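PDB 3F13: putative nudix hydrolase family member from Chromobacterium violaceum, which probably acts as a magnesium-dependent hydrolase of the Nudix family. Local coordinates for residues 139-142 and 143-147. Sequence-based numbering, arbitrary orientation.
Sequences EALR and ALLGL
Leu-145 lies one helical turn beyond Leu-141, and the two side chains lie alongside each other with their tips turned to the same side of the helix. CB of Leu-145 sits 3.6 Å from both Leu-141 O and Arg-142 O. CG of Leu-145, opposite its own carbonyl carbon (chi1 -75°), comes to 3.5 Å from Leu-141 O. One branch methyl of Leu-145, CD1, lies 3.4 Å from Leu-141 CD2, tighter than a usual methyl contact. Leu-141 brings that methyl over with its CG anti to the backbone N (chi1 -170°). In the backbone, Leu-145 N donates to Leu-141 O at 3.0 Å, a fairly straight bond with an N-H...O angle of 166°. Similar i to i+4 bonds join Ala-143 N to Glu-139 O (2.9 Å), Leu-144 N to Ala-140 O and Gly-146 N to Arg-142 O.

This is regular alpha-helix, part of helix 136-157. Leu-141 and Leu-145 pack on Tyr-127 of helix 118-132, while Leu-141 and Leu-144 reach Leu-72 and Leu-88 of the sheet. Ala-143 meets Ala-143 of the second subunit. Arg-142 NH1 is hydrogen-bonded to the backbone O atoms of Arg-131 and Glu-133. The chemistry is thus divided: the i to i+4 bonds pair the carbonyls of 139-142 with the N-H groups of 143-146, and the leucines give an apolar face that packs against the sheet and helix 118-132.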
loop_
_atom_site.group_PDB
_atom_site.type_symbol
_atom_site.label_atom_id
_atom_site.label_comp_id
_atom_site.label_asym_id
_atom_site.label_seq_id
_atom_site.Cartn_x
_atom_site.Cartn_y
_atom_site.Cartn_z
ATOM N N GLU B 139 -12.657 8.823 4.970
ATOM C CA GLU B 139 -12.723 7.967 6.160
ATOM C C GLU B 139 -11.538 7.008 6.242
ATOM O O GLU B 139 -10.961 6.818 7.313
ATOM C CB GLU B 139 -14.029 7.163 6.218
ATOM C CG GLU B 139 -15.253 8.002 6.561
ATOM C CD GLU B 139 -16.472 7.130 6.811
ATOM O OE1 GLU B 139 -16.580 6.596 7.946
ATOM O OE2 GLU B 139 -17.294 6.947 5.871
ATOM N N ALA B 140 -11.225 6.374 5.109
ATOM C CA ALA B 140 -10.023 5.537 4.984
ATOM C C ALA B 140 -8.742 6.310 5.286
ATOM O O ALA B 140 -7.893 5.832 6.020
ATOM C CB ALA B 140 -9.958 4.949 3.607
ATOM N N LEU B 141 -8.619 7.513 4.740
ATOM C CA LEU B 141 -7.468 8.356 4.997
ATOM C C LEU B 141 -7.350 8.608 6.507
ATOM O O LEU B 141 -6.284 8.387 7.108
ATOM C CB LEU B 141 -7.629 9.661 4.209
ATOM C CG LEU B 141 -6.494 10.657 4.078
ATOM C CD1 LEU B 141 -6.975 11.758 3.093
ATOM C CD2 LEU B 141 -6.170 11.250 5.448
ATOM N N ARG B 142 -8.446 9.031 7.132
ATOM C CA ARG B 142 -8.398 9.346 8.564
ATOM C C ARG B 142 -8.100 8.108 9.409
ATOM O O ARG B 142 -7.401 8.195 10.426
ATOM C CB ARG B 142 -9.671 10.039 9.040
ATOM C CG ARG B 142 -9.816 11.537 8.560
ATOM C CD ARG B 142 -11.018 12.197 9.234
ATOM N NE ARG B 142 -12.264 11.641 8.734
ATOM C CZ ARG B 142 -12.788 11.938 7.551
ATOM N NH1 ARG B 142 -12.179 12.801 6.733
ATOM N NH2 ARG B 142 -13.905 11.353 7.177
ATOM N N ALA B 143 -8.596 6.950 8.989
ATOM C CA ALA B 143 -8.306 5.739 9.741
ATOM C C ALA B 143 -6.831 5.370 9.625
ATOM O O ALA B 143 -6.216 4.891 10.586
ATOM C CB ALA B 143 -9.220 4.588 9.321
ATOM N N LEU B 144 -6.246 5.574 8.441
ATOM C CA LEU B 144 -4.823 5.277 8.274
ATOM C C LEU B 144 -3.986 6.222 9.134
ATOM O O LEU B 144 -3.020 5.801 9.748
ATOM C CB LEU B 144 -4.412 5.322 6.797
ATOM C CG LEU B 144 -4.872 4.069 6.066
ATOM C CD1 LEU B 144 -4.650 4.203 4.546
ATOM C CD2 LEU B 144 -4.067 2.873 6.638
ATOM N N LEU B 145 -4.357 7.496 9.163
ATOM C CA LEU B 145 -3.689 8.477 10.016
ATOM C C LEU B 145 -3.742 8.064 11.505
ATOM O O LEU B 145 -2.733 8.122 12.239
ATOM C CB LEU B 145 -4.276 9.859 9.759
ATOM C CG LEU B 145 -3.773 10.433 8.426
ATOM C CD1 LEU B 145 -4.366 11.817 8.225
ATOM C CD2 LEU B 145 -2.247 10.490 8.345
ATOM N N GLY B 146 -4.894 7.556 11.911
ATOM C CA GLY B 146 -5.088 7.024 13.257
ATOM C C GLY B 146 -4.172 5.851 13.568
ATOM O O GLY B 146 -3.614 5.781 14.641
ATOM N N LEU B 147 -4.041 4.918 12.623
ATOM C CA LEU B 147 -3.058 3.859 12.697
ATOM C C LEU B 147 -1.647 4.409 12.903
ATOM O O LEU B 147 -0.932 3.991 13.822
ATOM C CB LEU B 147 -3.162 2.966 11.432
ATOM C CG LEU B 147 -2.203 1.764 11.450
ATOM C CD1 LEU B 147 -2.296 0.976 12.758
ATOM C CD2 LEU B 147 -2.481 0.872 10.249
#